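Long-range contact in putative ABC-transporter ATP-binding protein (Alicyclobacillus acidocaldarius, PDB 1Z47), which probably binds and hydrolyses ATP as the ATPase subunit of a putative ABC-type sulfate transporter: residues Y24-F36 / S50-A62. Residues are numbered along the deposited sequence; the frame is centred on the assembly and turned at random.
Sequences YPGGARSVRGVSF and SGSGKTTILRLIA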
loop_
_atom_site.group_PDB
_atom_site.type_symbol
_atom_site.label_atom_id
_atom_site.label_comp_id
_atom_site.label_asym_id
_atom_site.label_seq_id
_atom_site.Cartn_x
_atom_site.Cartn_y
_atom_site.Cartn_z
ATOM N N TYR B 24 -15.827 18.854 16.036
ATOM C CA TYR B 24 -15.370 19.969 15.214
ATOM C C TYR B 24 -16.539 20.360 14.319
ATOM O O TYR B 24 -17.075 19.528 13.587
ATOM C CB TYR B 24 -14.153 19.568 14.368
ATOM C CG TYR B 24 -12.892 19.327 15.178
ATOM C CD1 TYR B 24 -12.689 18.129 15.859
ATOM C CD2 TYR B 24 -11.918 20.319 15.283
ATOM C CE1 TYR B 24 -11.532 17.915 16.635
ATOM C CE2 TYR B 24 -10.768 20.124 16.053
ATOM C CZ TYR B 24 -10.583 18.922 16.726
ATOM O OH TYR B 24 -9.462 18.757 17.508
ATOM N N PRO B 25 -16.941 21.637 14.360
ATOM C CA PRO B 25 -18.065 22.116 13.550
ATOM C C PRO B 25 -17.981 21.775 12.071
ATOM O O PRO B 25 -18.983 21.820 11.363
ATOM C CB PRO B 25 -18.036 23.620 13.793
ATOM C CG PRO B 25 -16.548 23.883 13.923
ATOM C CD PRO B 25 -16.158 22.778 14.874
ATOM N N GLY B 26 -16.785 21.444 11.601
ATOM C CA GLY B 26 -16.621 21.127 10.196
ATOM C C GLY B 26 -16.845 19.661 9.874
ATOM O O GLY B 26 -16.846 19.276 8.703
ATOM N N GLY B 27 -17.037 18.847 10.907
ATOM C CA GLY B 27 -17.254 17.423 10.709
ATOM C C GLY B 27 -15.995 16.616 10.978
ATOM O O GLY B 27 -15.814 16.070 12.077
ATOM N N ALA B 28 -15.122 16.562 9.970
ATOM C CA ALA B 28 -13.853 15.842 10.040
ATOM C C ALA B 28 -13.090 16.120 11.331
ATOM O O ALA B 28 -12.995 17.274 11.774
ATOM C CB ALA B 28 -12.968 16.221 8.845
ATOM N N ARG B 29 -12.540 15.054 11.902
ATOM C CA ARG B 29 -11.759 15.100 13.129
ATOM C C ARG B 29 -12.604 14.941 14.389
ATOM O O ARG B 29 -12.049 14.700 15.472
ATOM C CB ARG B 29 -10.953 16.399 13.205
ATOM C CG ARG B 29 -9.957 16.584 12.066
ATOM C CD ARG B 29 -9.239 17.915 12.163
ATOM N NE ARG B 29 -8.785 18.176 13.527
ATOM C CZ ARG B 29 -7.673 18.838 13.835
ATOM N NH1 ARG B 29 -7.343 19.032 15.108
ATOM N NH2 ARG B 29 -6.879 19.292 12.869
ATOM N N SER B 30 -13.931 15.071 14.263
ATOM C CA SER B 30 -14.805 14.919 15.437
ATOM C C SER B 30 -14.704 13.517 16.032
ATOM O O SER B 30 -14.525 12.523 15.311
ATOM C CB SER B 30 -16.289 15.154 15.098
ATOM O OG SER B 30 -16.547 16.469 14.636
ATOM N N VAL B 31 -14.833 13.459 17.356
ATOM C CA VAL B 31 -14.818 12.214 18.114
ATOM C C VAL B 31 -16.183 12.303 18.793
ATOM O O VAL B 31 -16.429 13.226 19.582
ATOM C CB VAL B 31 -13.679 12.216 19.159
ATOM C CG1 VAL B 31 -13.663 10.898 19.917
ATOM C CG2 VAL B 31 -12.333 12.435 18.450
ATOM N N ARG B 32 -17.064 11.355 18.497
ATOM C CA ARG B 32 -18.430 11.424 18.995
ATOM C C ARG B 32 -18.886 10.484 20.113
ATOM O O ARG B 32 -19.722 9.606 19.891
ATOM C CB ARG B 32 -19.365 11.317 17.779
ATOM C CG ARG B 32 -19.033 12.334 16.690
ATOM C CD ARG B 32 -19.918 12.198 15.440
ATOM N NE ARG B 32 -19.475 13.070 14.345
ATOM C CZ ARG B 32 -19.718 14.376 14.261
ATOM N NH1 ARG B 32 -20.417 15.004 15.207
ATOM N NH2 ARG B 32 -19.250 15.065 13.230
ATOM N N GLY B 33 -18.352 10.694 21.320
ATOM C CA GLY B 33 -18.734 9.870 22.457
ATOM C C GLY B 33 -18.121 8.498 22.387
ATOM O O GLY B 33 -18.818 7.494 22.197
ATOM N N VAL B 34 -16.807 8.442 22.563
ATOM C CA VAL B 34 -16.104 7.176 22.456
ATOM C C VAL B 34 -15.581 6.594 23.764
ATOM O O VAL B 34 -15.122 7.324 24.635
ATOM C CB VAL B 34 -14.939 7.335 21.442
ATOM C CG1 VAL B 34 -14.059 6.085 21.418
ATOM C CG2 VAL B 34 -15.529 7.622 20.057
ATOM N N SER B 35 -15.660 5.271 23.880
ATOM C CA SER B 35 -15.164 4.558 25.052
ATOM C C SER B 35 -14.520 3.240 24.633
ATOM O O SER B 35 -15.079 2.492 23.837
ATOM C CB SER B 35 -16.302 4.269 26.037
ATOM O OG SER B 35 -16.859 5.478 26.517
ATOM N N PHE B 36 -13.332 2.959 25.156
ATOM C CA PHE B 36 -12.646 1.719 24.840
ATOM C C PHE B 36 -11.574 1.497 25.879
ATOM O O PHE B 36 -11.189 2.413 26.600
ATOM C CB PHE B 36 -12.005 1.770 23.435
ATOM C CG PHE B 36 -11.056 2.927 23.228
ATOM C CD1 PHE B 36 -9.783 2.916 23.794
ATOM C CD2 PHE B 36 -11.446 4.042 22.486
ATOM C CE1 PHE B 36 -8.910 4.000 23.624
ATOM C CE2 PHE B 36 -10.584 5.133 22.308
ATOM C CZ PHE B 36 -9.311 5.110 22.880
ATOM N N SER B 50 -9.770 9.354 6.332
ATOM C CA SER B 50 -9.242 10.648 6.732
ATOM C C SER B 50 -10.371 11.405 7.436
ATOM O O SER B 50 -11.520 11.444 6.948
ATOM C CB SER B 50 -8.778 11.429 5.493
ATOM O OG SER B 50 -8.461 12.780 5.812
ATOM N N GLY B 51 -10.048 11.988 8.585
ATOM C CA GLY B 51 -11.026 12.765 9.330
ATOM C C GLY B 51 -12.075 11.997 10.118
ATOM O O GLY B 51 -13.032 12.586 10.627
ATOM N N SER B 52 -11.895 10.691 10.229
ATOM C CA SER B 52 -12.839 9.830 10.933
ATOM C C SER B 52 -12.736 9.928 12.453
ATOM O O SER B 52 -13.511 9.280 13.164
ATOM C CB SER B 52 -12.586 8.373 10.546
ATOM O OG SER B 52 -11.269 7.993 10.939
ATOM N N GLY B 53 -11.789 10.724 12.942
ATOM C CA GLY B 53 -11.593 10.828 14.379
ATOM C C GLY B 53 -10.363 10.062 14.878
ATOM O O GLY B 53 -9.971 10.205 16.050
ATOM N N LYS B 54 -9.730 9.264 14.011
ATOM C CA LYS B 54 -8.563 8.499 14.431
ATOM C C LYS B 54 -7.386 9.361 14.892
ATOM O O LYS B 54 -6.714 9.033 15.881
ATOM C CB LYS B 54 -8.104 7.531 13.308
ATOM C CG LYS B 54 -7.563 8.185 12.007
ATOM C CD LYS B 54 -7.372 7.091 10.939
ATOM C CE LYS B 54 -6.572 7.536 9.702
ATOM N NZ LYS B 54 -7.281 8.550 8.902
ATOM N N THR B 55 -7.117 10.458 14.200
ATOM C CA THR B 55 -5.990 11.311 14.589
ATOM C C THR B 55 -6.314 12.084 15.875
ATOM O O THR B 55 -5.467 12.199 16.788
ATOM C CB THR B 55 -5.621 12.278 13.436
ATOM O OG1 THR B 55 -5.233 11.501 12.296
ATOM C CG2 THR B 55 -4.452 13.182 13.820
ATOM N N THR B 56 -7.542 12.582 15.960
ATOM C CA THR B 56 -7.971 13.318 17.149
ATOM C C THR B 56 -7.813 12.411 18.368
ATOM O O THR B 56 -7.322 12.855 19.404
ATOM C CB THR B 56 -9.433 13.769 17.012
ATOM O OG1 THR B 56 -9.554 14.557 15.817
ATOM C CG2 THR B 56 -9.864 14.625 18.239
ATOM N N ILE B 57 -8.209 11.140 18.236
ATOM C CA ILE B 57 -8.082 10.176 19.335
ATOM C C ILE B 57 -6.606 10.028 19.754
ATOM O O ILE B 57 -6.279 10.087 20.950
ATOM C CB ILE B 57 -8.652 8.789 18.937
ATOM C CG1 ILE B 57 -10.197 8.862 18.906
ATOM C CG2 ILE B 57 -8.144 7.704 19.900
ATOM C CD1 ILE B 57 -10.879 7.547 18.520
ATOM N N LEU B 58 -5.715 9.820 18.778
ATOM C CA LEU B 58 -4.287 9.699 19.081
ATOM C C LEU B 58 -3.829 10.957 19.839
ATOM O O LEU B 58 -3.134 10.856 20.858
ATOM C CB LEU B 58 -3.464 9.554 17.786
ATOM C CG LEU B 58 -2.062 9.026 18.058
ATOM C CD1 LEU B 58 -2.115 7.505 18.237
ATOM C CD2 LEU B 58 -1.119 9.447 16.912
ATOM N N ARG B 59 -4.230 12.135 19.353
ATOM C CA ARG B 59 -3.868 13.401 19.991
ATOM C C ARG B 59 -4.511 13.564 21.388
ATOM O O ARG B 59 -3.937 14.223 22.257
ATOM C CB ARG B 59 -4.246 14.580 19.091
ATOM C CG ARG B 59 -3.452 14.608 17.779
ATOM C CD ARG B 59 -4.004 15.632 16.807
ATOM N NE ARG B 59 -3.990 16.966 17.393
ATOM C CZ ARG B 59 -2.882 17.627 17.725
ATOM N NH1 ARG B 59 -2.970 18.839 18.264
ATOM N NH2 ARG B 59 -1.689 17.080 17.504
ATOM N N LEU B 60 -5.683 12.962 21.599
ATOM C CA LEU B 60 -6.356 13.023 22.908
ATOM C C LEU B 60 -5.567 12.190 23.920
ATOM O O LEU B 60 -5.575 12.489 25.112
ATOM C CB LEU B 60 -7.781 12.456 22.849
ATOM C CG LEU B 60 -9.041 13.326 22.772
ATOM C CD1 LEU B 60 -8.895 14.547 23.672
ATOM C CD2 LEU B 60 -9.306 13.749 21.361
ATOM N N ILE B 61 -4.912 11.130 23.445
ATOM C CA ILE B 61 -4.114 10.281 24.324
ATOM C C ILE B 61 -2.809 11.014 24.673
ATOM O O ILE B 61 -2.276 10.884 25.787
ATOM C CB ILE B 61 -3.755 8.939 23.651
ATOM C CG1 ILE B 61 -5.020 8.142 23.335
ATOM C CG2 ILE B 61 -2.850 8.122 24.576
ATOM C CD1 ILE B 61 -4.753 6.848 22.564
ATOM N N ALA B 62 -2.302 11.791 23.718
ATOM C CA ALA B 62 -1.060 12.542 23.921
ATOM C C ALA B 62 -1.257 13.753 24.831
ATOM O O ALA B 62 -0.353 14.154 25.560
ATOM C CB ALA B 62 -0.502 12.998 22.575
HETATM O O HOH W 1 -15.100 12.502 12.632
#
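Thr56 donates its hydroxyl to the backbone O of Arg29, with OG1 2.5 Å from that O, in the carbonyl plane and on a lone pair. Its OG1 lies anti to the carbonyl carbon (chi1 -57°), which turns CG2 to Val31. A second hydrogen bond is nearly straight, from Arg29 N to Gly51 O at 2.8 Å, though it meets that oxygen from above the carbonyl plane. One water donates to both Ser30 O and Gly51 O.

The apolar contacts follow along the helix. Val31 CG2 packs tightly on Thr56 CG2 at 3.3 Å, while Val31 CG1 meets Ile57 CG1 at 4.1 Å. Phe36 puts CZ against Ile57 CG2. A valine in place of Thr56 would probably leave Arg29 O without its hydroxyl donor and the loop less firmly held.

Glycines permit the close approach: a CB on Gly53 would clash with Ser30 O, and one on Gly51 with Ala28 CB. Gly53 is the N-cap of helix 54-62, in a sequence consistent with a Walker A P-loop. The antiparallel sheet containing strands 31-32 and 34-38 covers one side of this helix, with Phe17 of strand 15-22 touching Ile57. Leu58 packs against strands 198-203 and 166-170 of the mixed sheet.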